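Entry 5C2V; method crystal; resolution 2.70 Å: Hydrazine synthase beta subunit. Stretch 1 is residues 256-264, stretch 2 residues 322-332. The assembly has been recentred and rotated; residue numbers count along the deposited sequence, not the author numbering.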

# COMPACT_ATOMS: atom_id res chain seq x y z
N PRO B 256 17.39 -31.69 21.61
CA PRO B 256 18.81 -31.46 21.31
C PRO B 256 19.69 -31.95 22.45
O PRO B 256 19.37 -31.67 23.61
N TYR B 257 20.77 -32.66 22.15
CA TYR B 257 21.58 -33.25 23.22
C TYR B 257 23.04 -32.82 23.25
O TYR B 257 23.43 -32.00 24.08
N GLY B 258 23.83 -33.37 22.34
CA GLY B 258 25.27 -33.19 22.37
C GLY B 258 25.72 -31.97 21.60
O GLY B 258 25.09 -31.56 20.63
N MET B 259 26.84 -31.39 22.02
CA MET B 259 27.37 -30.22 21.35
C MET B 259 28.87 -30.32 21.10
O MET B 259 29.63 -30.85 21.91
N ALA B 260 29.28 -29.79 19.95
CA ALA B 260 30.69 -29.70 19.60
C ALA B 260 30.99 -28.29 19.09
O ALA B 260 30.32 -27.79 18.18
N MET B 261 31.98 -27.65 19.71
CA MET B 261 32.35 -26.29 19.36
C MET B 261 33.55 -26.28 18.42
O MET B 261 34.56 -26.93 18.68
N ASP B 262 33.42 -25.54 17.32
CA ASP B 262 34.52 -25.37 16.37
C ASP B 262 35.73 -24.76 17.08
O ASP B 262 35.58 -23.83 17.88
N PRO B 263 36.93 -25.29 16.80
CA PRO B 263 38.16 -24.85 17.46
C PRO B 263 38.41 -23.34 17.34
O PRO B 263 38.97 -22.75 18.26
N LYS B 264 38.00 -22.74 16.23
CA LYS B 264 38.14 -21.30 16.05
C LYS B 264 36.85 -20.56 16.40
O LYS B 264 36.77 -19.34 16.29
N PRO B 322 21.29 -39.75 17.65
CA PRO B 322 22.61 -39.14 17.79
C PRO B 322 22.75 -38.35 19.09
O PRO B 322 22.65 -37.13 19.10
N SER B 323 22.98 -39.07 20.19
CA SER B 323 23.01 -38.47 21.52
C SER B 323 24.26 -37.63 21.80
O SER B 323 24.26 -36.81 22.72
N SER B 324 25.32 -37.82 21.01
CA SER B 324 26.57 -37.12 21.26
C SER B 324 27.35 -36.82 19.98
O SER B 324 27.30 -37.58 19.02
N VAL B 325 28.07 -35.71 19.98
CA VAL B 325 28.91 -35.32 18.85
C VAL B 325 30.28 -34.85 19.30
O VAL B 325 30.45 -34.39 20.43
N CYS B 326 31.27 -34.97 18.41
CA CYS B 326 32.61 -34.45 18.70
C CYS B 326 33.32 -34.01 17.43
O CYS B 326 32.94 -34.40 16.33
N LEU B 327 34.35 -33.19 17.59
CA LEU B 327 35.08 -32.65 16.44
C LEU B 327 36.55 -33.06 16.43
O LEU B 327 37.14 -33.31 17.48
N SER B 328 37.12 -33.11 15.24
CA SER B 328 38.56 -33.26 15.09
C SER B 328 39.22 -31.93 15.43
O SER B 328 38.60 -30.88 15.27
N PRO B 329 40.47 -31.96 15.92
CA PRO B 329 41.16 -30.73 16.34
C PRO B 329 41.29 -29.69 15.23
O PRO B 329 41.43 -28.50 15.53
N ASP B 330 41.26 -30.12 13.97
CA ASP B 330 41.30 -29.19 12.85
C ASP B 330 39.91 -28.68 12.49
O ASP B 330 39.76 -27.72 11.73
N GLY B 331 38.88 -29.33 13.03
CA GLY B 331 37.51 -28.91 12.85
C GLY B 331 36.90 -29.21 11.49
O GLY B 331 35.83 -28.70 11.16
N LYS B 332 37.57 -30.04 10.71
CA LYS B 332 37.09 -30.37 9.37
C LYS B 332 36.18 -31.60 9.35
O LYS B 332 35.59 -31.92 8.32

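Two strands can run side by side, nearly parallel and with axes only 5.0 Å apart at their closest, without a single hydrogen bond passing between them. The strand 256-261 and the strand ending at Leu327 in this beta subunit illustrate the case: their directions differ by 9°, yet the nearest polar approach, Gly258 N to Ser323 O at 3.5 Å, has too poor an angle to count. Packing, rather than backbone pairing, defines the contact.

At one point the approach leaves no room for a side chain: at Gly258 the CA lies 4.3 Å from the CA of Ser324, and a CB built there would fall 2.8 Å from that same CA, a clash. Just before it, Tyr257 points toward the partner with chi1 at -92°, between wells, and its CB rests 3.4 Å from Ser323 O; its hydroxyl is satisfied elsewhere in the structure.

Farther along, apolar side chains interleave. Ala260 points toward the second strand, its CB 4.0 Å from Val325 CG2 and 3.7 Å from Leu327 CG. Val325, an m rotamer, also brings CG2 to 3.6 Å from Gly258 O, while Leu327 (m, t) extends CD1 to 3.3 Å from Met261 O. Met259 and Met261 point away from the partner, as do Ser324 and Cys326.

Beyond the strands, Pro263 continues the seam over the type I turn from Ser328 to Gly331, with its CG 3.7 Å from Pro329 O and its CD 3.9 Å from Gly331 CA. Gly331 has a positive phi, and a CB there would come 2.9 Å from Pro263 CD. No polar side chain bonds across the contact; within the stretches, Asp262, with chi1 t, accepts Lys264 N at OD2 (3.0 Å), and Asp330, with chi1 p, accepts Ser328 OG at OD1 in a very short 2.4 Å bond and Lys332 N at the same OD1 (3.2 Å).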

# COMPACT_ATOMS: atom_id res chain seq x y z
CB PRO B 256 18.89 -29.94 21.15
CG PRO B 256 17.78 -29.42 22.01
CD PRO B 256 16.67 -30.43 21.89
CB TYR B 257 21.55 -34.78 23.10
CG TYR B 257 20.47 -35.46 23.90
CD1 TYR B 257 19.13 -35.15 23.68
CD2 TYR B 257 20.77 -36.43 24.84
CE1 TYR B 257 18.13 -35.77 24.40
CE2 TYR B 257 19.78 -37.07 25.55
CZ TYR B 257 18.46 -36.73 25.33
OH TYR B 257 17.46 -37.35 26.04
CB MET B 259 27.07 -28.95 22.15
CG MET B 259 25.69 -28.38 21.87
SD MET B 259 25.43 -26.82 22.73
CE MET B 259 25.69 -27.34 24.42
CB ALA B 260 31.05 -30.74 18.55
CB MET B 261 32.67 -25.48 20.62
CG MET B 261 33.16 -24.07 20.36
SD MET B 261 31.89 -23.00 19.67
CE MET B 261 30.75 -22.88 21.05
CB ASP B 262 34.08 -24.49 15.20
CG ASP B 262 35.11 -24.42 14.09
OD1 ASP B 262 35.06 -25.27 13.18
OD2 ASP B 262 35.98 -23.52 14.14
CB PRO B 263 39.26 -25.63 16.72
CG PRO B 263 38.61 -26.14 15.46
CD PRO B 263 37.19 -26.37 15.83
CB LYS B 264 38.57 -20.98 14.62
CG LYS B 264 39.96 -21.53 14.29
CD LYS B 264 40.39 -21.14 12.89
CE LYS B 264 41.74 -21.75 12.54
NZ LYS B 264 42.16 -21.42 11.15
CB PRO B 322 22.71 -38.22 16.58
CG PRO B 322 21.31 -37.84 16.29
CD PRO B 322 20.46 -39.03 16.67
CB SER B 323 22.89 -39.57 22.58
OG SER B 323 23.80 -40.62 22.33
CB SER B 324 27.45 -37.92 22.22
OG SER B 324 28.61 -37.20 22.57
CB VAL B 325 28.25 -34.21 18.00
CG1 VAL B 325 27.08 -34.75 17.21
CG2 VAL B 325 27.82 -33.05 18.89
CB CYS B 326 33.44 -35.51 19.43
SG CYS B 326 33.92 -36.93 18.42
CB LEU B 327 34.99 -31.12 16.43
CG LEU B 327 33.67 -30.48 15.99
CD1 LEU B 327 33.72 -28.99 16.25
CD2 LEU B 327 33.40 -30.76 14.53
CB SER B 328 38.92 -33.70 13.66
OG SER B 328 38.47 -32.75 12.71
CB PRO B 329 42.54 -31.24 16.78
CG PRO B 329 42.68 -32.59 16.18
CD PRO B 329 41.30 -33.16 16.15
CB ASP B 330 41.97 -29.84 11.63
CG ASP B 330 41.34 -31.17 11.25
OD1 ASP B 330 40.26 -31.50 11.78
OD2 ASP B 330 41.92 -31.88 10.40
CB LYS B 332 38.26 -30.56 8.41
CG LYS B 332 39.51 -29.78 8.79
CD LYS B 332 40.36 -29.44 7.58
CE LYS B 332 40.71 -30.68 6.77
NZ LYS B 332 41.55 -30.35 5.59